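Local coordinates for DUF6836 domain-containing protein (Clostridium leptum, PDB 4PW1) that is of unknown function, an orphan whose fold is built on a nine-stranded antiparallel beta sheet surrounded by alpha-helices, at residues Leu88-Met100 with Leu107-Glu119. Residues are numbered along the deposited sequence; the frame is centred on the assembly and turned at random.
Sequences LTEKDGRRYLVNM and LCYFSYVNQDERE
Different first torsions bring the Y96 and Y112 rings together: Y112 sets CG anti to its backbone N (chi1 -178°), whereas Y96 sets CG anti to its carbonyl carbon (chi1 -67°), which lets the rings meet diagonally across the strands, although Y96 pairs with N114 and Y112 with V98. The evidence for an offset stack is a centroid separation of 4.3 Å with planes 22° apart; Y112 CZ lies over the centre of the Y96 ring. Water 1 bridges the two hydroxyls and E90 OE2. The backbones form an antiparallel hairpin pairing, in which L97-V113 and N99-S111 are hydrogen-bonded pairs; L97 N to V113 O measures 3.0 Å. Beyond them Q115 N reaches R95 O at 2.7 Å, almost straight. There R95 grips D116 side-on: NE meets OD2 at 3.0 Å and NH2 meets OD1 at 2.7 Å, each on a syn lone pair, with the two flat groups nearly coplanar. An Asx turn, D116 N to N114 OD1 at 2.8 Å, helps shape the D116 loop, and water 3 links R95 N to N114 OD1 and D116 OD2. On the sheet face that carries Y96, V98 and Y112, the selenium of M100, a selenomethionine, sits at the F110 ring edge, 5.2 Å from its centroid, a Met-aromatic contact. Strands 80-89 and 244-251 flank this hairpin in the sheet, N99 OD1 accepting from D85 N, while helix 44-58 packs against M100, L107 and F110.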
loop_
_atom_site.group_PDB
_atom_site.type_symbol
_atom_site.label_atom_id
_atom_site.label_comp_id
_atom_site.label_asym_id
_atom_site.label_seq_id
_atom_site.Cartn_x
_atom_site.Cartn_y
_atom_site.Cartn_z
ATOM N N LEU B 88 5.178 23.291 6.797
ATOM C CA LEU B 88 6.088 24.176 7.541
ATOM C C LEU B 88 7.250 24.593 6.639
ATOM O O LEU B 88 7.703 23.801 5.806
ATOM C CB LEU B 88 6.694 23.435 8.751
ATOM C CG LEU B 88 5.729 22.943 9.811
ATOM C CD1 LEU B 88 6.520 22.212 10.882
ATOM C CD2 LEU B 88 4.964 24.095 10.459
ATOM N N THR B 89 7.778 25.788 6.866
ATOM C CA THR B 89 8.963 26.261 6.194
ATOM C C THR B 89 10.043 26.558 7.236
ATOM O O THR B 89 9.827 27.332 8.116
ATOM C CB THR B 89 8.645 27.505 5.350
ATOM O OG1 THR B 89 7.699 27.144 4.349
ATOM C CG2 THR B 89 9.883 28.013 4.631
ATOM N N GLU B 90 11.178 25.885 7.144
ATOM C CA GLU B 90 12.343 26.156 8.017
ATOM C C GLU B 90 12.871 27.574 7.788
ATOM O O GLU B 90 12.584 28.190 6.755
ATOM C CB GLU B 90 13.518 25.194 7.716
ATOM C CG GLU B 90 13.717 24.006 8.648
ATOM C CD GLU B 90 14.155 24.385 10.041
ATOM O OE1 GLU B 90 14.445 25.558 10.298
ATOM O OE2 GLU B 90 14.202 23.483 10.898
ATOM N N LYS B 91 13.688 28.082 8.725
ATOM C CA LYS B 91 14.198 29.436 8.628
ATOM C C LYS B 91 15.054 29.601 7.348
ATOM O O LYS B 91 15.131 30.684 6.810
ATOM C CB LYS B 91 14.961 29.862 9.914
ATOM N N ASP B 92 15.664 28.523 6.863
ATOM C CA ASP B 92 16.470 28.548 5.656
ATOM C C ASP B 92 15.705 28.115 4.376
ATOM O O ASP B 92 16.327 27.817 3.364
ATOM C CB ASP B 92 17.686 27.657 5.864
ATOM C CG ASP B 92 17.343 26.199 5.915
ATOM O OD1 ASP B 92 16.145 25.806 5.898
ATOM O OD2 ASP B 92 18.313 25.433 5.971
ATOM N N GLY B 93 14.370 28.077 4.442
ATOM C CA GLY B 93 13.526 27.910 3.251
ATOM C C GLY B 93 13.151 26.508 2.853
ATOM O O GLY B 93 12.337 26.328 1.965
ATOM N N ARG B 94 13.693 25.515 3.546
ATOM C CA ARG B 94 13.269 24.134 3.323
ATOM C C ARG B 94 11.798 23.956 3.695
ATOM O O ARG B 94 11.339 24.497 4.697
ATOM C CB ARG B 94 14.114 23.167 4.165
ATOM C CG ARG B 94 15.512 22.915 3.607
ATOM C CD ARG B 94 16.312 22.081 4.591
ATOM N NE ARG B 94 16.579 22.854 5.785
ATOM C CZ ARG B 94 17.116 22.374 6.893
ATOM N NH1 ARG B 94 17.455 21.094 6.959
ATOM N NH2 ARG B 94 17.295 23.175 7.930
ATOM N N ARG B 95 11.063 23.238 2.861
ATOM C CA ARG B 95 9.636 23.061 3.069
ATOM C C ARG B 95 9.349 21.646 3.478
ATOM O O ARG B 95 9.828 20.704 2.854
ATOM C CB ARG B 95 8.884 23.416 1.792
ATOM C CG ARG B 95 9.122 24.880 1.445
ATOM C CD ARG B 95 8.339 25.330 0.238
ATOM N NE ARG B 95 8.611 24.438 -0.861
ATOM C CZ ARG B 95 8.074 24.562 -2.066
ATOM N NH1 ARG B 95 7.240 25.559 -2.326
ATOM N NH2 ARG B 95 8.392 23.688 -3.006
ATOM N N TYR B 96 8.568 21.490 4.524
ATOM C CA TYR B 96 8.222 20.184 5.051
ATOM C C TYR B 96 6.724 19.952 5.093
ATOM O O TYR B 96 5.947 20.881 5.187
ATOM C CB TYR B 96 8.737 20.058 6.467
ATOM C CG TYR B 96 10.208 20.031 6.558
ATOM C CD1 TYR B 96 10.918 21.212 6.662
ATOM C CD2 TYR B 96 10.902 18.833 6.540
ATOM C CE1 TYR B 96 12.284 21.213 6.748
ATOM C CE2 TYR B 96 12.289 18.819 6.611
ATOM C CZ TYR B 96 12.968 20.027 6.728
ATOM O OH TYR B 96 14.336 20.114 6.839
ATOM N N LEU B 97 6.331 18.694 4.986
ATOM C CA LEU B 97 4.997 18.258 5.386
ATOM C C LEU B 97 5.191 17.386 6.611
ATOM O O LEU B 97 6.035 16.476 6.620
ATOM C CB LEU B 97 4.306 17.461 4.265
ATOM C CG LEU B 97 3.878 18.249 3.034
ATOM C CD1 LEU B 97 3.242 17.354 1.975
ATOM C CD2 LEU B 97 2.927 19.399 3.413
ATOM N N VAL B 98 4.432 17.696 7.642
ATOM C CA VAL B 98 4.347 16.890 8.827
ATOM C C VAL B 98 2.998 16.171 8.862
ATOM O O VAL B 98 1.945 16.804 8.704
ATOM C CB VAL B 98 4.432 17.728 10.083
ATOM C CG1 VAL B 98 4.291 16.865 11.338
ATOM C CG2 VAL B 98 5.722 18.496 10.104
ATOM N N ASN B 99 3.050 14.873 9.117
ATOM C CA ASN B 99 1.873 14.051 9.328
ATOM C C ASN B 99 1.996 13.351 10.670
ATOM O O ASN B 99 3.076 12.856 11.025
ATOM C CB ASN B 99 1.727 13.026 8.210
ATOM C CG ASN B 99 1.174 13.653 6.958
ATOM O OD1 ASN B 99 -0.034 13.805 6.819
ATOM N ND2 ASN B 99 2.055 14.162 6.122
HETATM N N MSE B 100 0.893 13.298 11.416
HETATM C CA MSE B 100 0.873 12.594 12.671
HETATM C C MSE B 100 -0.448 12.003 12.937
HETATM O O MSE B 100 -1.450 12.448 12.419
HETATM C CB MSE B 100 1.138 13.526 13.894
HETATM C CG MSE B 100 2.441 14.228 13.754
HETATM SE SE MSE B 100 2.837 15.348 15.422
HETATM C CE MSE B 100 2.527 14.103 16.635
ATOM N N LEU B 107 0.934 7.829 20.294
ATOM C CA LEU B 107 1.455 8.253 19.006
ATOM C C LEU B 107 1.740 7.023 18.180
ATOM O O LEU B 107 2.597 6.235 18.528
ATOM C CB LEU B 107 2.741 9.079 19.155
ATOM C CG LEU B 107 3.361 9.598 17.858
ATOM C CD1 LEU B 107 2.430 10.641 17.199
ATOM C CD2 LEU B 107 4.713 10.240 18.110
ATOM N N CYS B 108 1.011 6.864 17.086
ATOM C CA CYS B 108 1.156 5.676 16.226
ATOM C C CYS B 108 1.684 6.007 14.840
ATOM O O CYS B 108 1.956 5.117 14.053
ATOM C CB CYS B 108 -0.191 4.947 16.129
ATOM S SG CYS B 108 -1.574 5.905 15.474
ATOM N N TYR B 109 1.793 7.298 14.525
ATOM C CA TYR B 109 2.316 7.735 13.264
ATOM C C TYR B 109 2.925 9.124 13.378
ATOM O O TYR B 109 2.332 10.008 13.951
ATOM C CB TYR B 109 1.254 7.673 12.151
ATOM C CG TYR B 109 1.826 7.997 10.789
ATOM C CD1 TYR B 109 2.180 9.315 10.456
ATOM C CD2 TYR B 109 2.091 7.004 9.876
ATOM C CE1 TYR B 109 2.752 9.602 9.240
ATOM C CE2 TYR B 109 2.679 7.279 8.645
ATOM C CZ TYR B 109 2.986 8.562 8.340
ATOM O OH TYR B 109 3.567 8.835 7.161
ATOM N N PHE B 110 4.149 9.270 12.862
ATOM C CA PHE B 110 4.828 10.549 12.719
ATOM C C PHE B 110 5.661 10.544 11.439
ATOM O O PHE B 110 6.362 9.597 11.189
ATOM C CB PHE B 110 5.775 10.778 13.898
ATOM C CG PHE B 110 6.567 12.052 13.785
ATOM C CD1 PHE B 110 7.782 12.085 13.134
ATOM C CD2 PHE B 110 6.078 13.228 14.315
ATOM C CE1 PHE B 110 8.500 13.268 13.026
ATOM C CE2 PHE B 110 6.764 14.409 14.173
ATOM C CZ PHE B 110 7.980 14.436 13.527
ATOM N N SER B 111 5.605 11.598 10.638
ATOM C CA SER B 111 6.576 11.761 9.581
ATOM C C SER B 111 6.830 13.247 9.313
ATOM O O SER B 111 5.897 14.109 9.379
ATOM C CB SER B 111 6.102 11.040 8.301
ATOM O OG SER B 111 5.040 11.780 7.718
ATOM N N TYR B 112 8.088 13.532 8.987
ATOM C CA TYR B 112 8.620 14.862 8.779
ATOM C C TYR B 112 9.425 14.836 7.484
ATOM O O TYR B 112 10.553 14.361 7.461
ATOM C CB TYR B 112 9.520 15.165 9.965
ATOM C CG TYR B 112 10.179 16.515 10.035
ATOM C CD1 TYR B 112 9.498 17.616 10.531
ATOM C CD2 TYR B 112 11.513 16.661 9.714
ATOM C CE1 TYR B 112 10.131 18.849 10.656
ATOM C CE2 TYR B 112 12.162 17.887 9.836
ATOM C CZ TYR B 112 11.469 18.977 10.330
ATOM O OH TYR B 112 12.102 20.167 10.456
ATOM N N VAL B 113 8.832 15.315 6.397
ATOM C CA VAL B 113 9.326 15.014 5.075
ATOM C C VAL B 113 9.609 16.285 4.307
ATOM O O VAL B 113 8.714 17.111 4.047
ATOM C CB VAL B 113 8.375 14.074 4.278
ATOM C CG1 VAL B 113 8.900 13.853 2.842
ATOM C CG2 VAL B 113 8.213 12.735 4.952
ATOM N N ASN B 114 10.876 16.464 3.947
ATOM C CA ASN B 114 11.289 17.632 3.158
ATOM C C ASN B 114 10.736 17.479 1.730
ATOM O O ASN B 114 11.040 16.533 1.061
ATOM C CB ASN B 114 12.796 17.678 3.171
ATOM C CG ASN B 114 13.403 18.741 2.273
ATOM O OD1 ASN B 114 12.769 19.491 1.544
ATOM N ND2 ASN B 114 14.683 18.777 2.328
ATOM N N GLN B 115 9.950 18.441 1.301
ATOM C CA GLN B 115 9.253 18.408 0.026
ATOM C C GLN B 115 10.130 18.784 -1.123
ATOM O O GLN B 115 9.747 18.570 -2.260
ATOM C CB GLN B 115 8.054 19.374 0.050
ATOM C CG GLN B 115 7.045 19.009 1.125
ATOM C CD GLN B 115 6.563 17.605 0.900
ATOM O OE1 GLN B 115 6.853 16.653 1.649
ATOM N NE2 GLN B 115 5.908 17.448 -0.186
ATOM N N ASP B 116 11.293 19.345 -0.854
ATOM C CA ASP B 116 12.176 19.742 -1.937
ATOM C C ASP B 116 13.429 18.873 -1.985
ATOM O O ASP B 116 14.384 19.238 -2.628
ATOM C CB ASP B 116 12.540 21.216 -1.814
ATOM C CG ASP B 116 11.315 22.100 -1.748
ATOM O OD1 ASP B 116 10.495 22.053 -2.698
ATOM O OD2 ASP B 116 11.148 22.843 -0.745
ATOM N N GLU B 117 13.430 17.701 -1.355
ATOM C CA GLU B 117 14.650 16.914 -1.357
ATOM C C GLU B 117 14.884 16.285 -2.740
ATOM O O GLU B 117 13.952 16.014 -3.505
ATOM C CB GLU B 117 14.658 15.868 -0.245
ATOM C CG GLU B 117 13.736 14.726 -0.460
ATOM C CD GLU B 117 13.868 13.633 0.605
ATOM O OE1 GLU B 117 14.625 13.768 1.612
ATOM O OE2 GLU B 117 13.175 12.620 0.413
ATOM N N ARG B 118 16.126 16.083 -3.098
ATOM C CA ARG B 118 16.356 15.460 -4.407
ATOM C C ARG B 118 16.029 13.964 -4.388
ATOM O O ARG B 118 16.033 13.295 -3.345
ATOM C CB ARG B 118 17.780 15.671 -4.904
ATOM C CG ARG B 118 18.810 15.051 -4.036
ATOM C CD ARG B 118 20.186 15.311 -4.604
ATOM N NE ARG B 118 21.121 14.642 -3.729
ATOM C CZ ARG B 118 21.541 13.407 -3.882
ATOM N NH1 ARG B 118 21.140 12.664 -4.932
ATOM N NH2 ARG B 118 22.359 12.910 -2.970
ATOM N N GLU B 119 15.778 13.457 -5.575
ATOM C CA GLU B 119 15.489 12.064 -5.758
ATOM C C GLU B 119 16.775 11.262 -5.678
ATOM O O GLU B 119 17.746 11.545 -6.376
ATOM C CB GLU B 119 14.822 11.885 -7.118
ATOM C CG GLU B 119 14.355 10.478 -7.411
ATOM C CD GLU B 119 13.648 10.396 -8.751
ATOM O OE1 GLU B 119 12.670 11.149 -8.945
ATOM O OE2 GLU B 119 14.078 9.591 -9.608
HETATM O O HOH W 1 14.495 20.498 9.756
HETATM O O HOH W 2 12.297 25.373 -0.629
HETATM O O HOH W 3 12.898 21.914 1.124
HETATM O O HOH W 4 5.057 13.914 6.313
#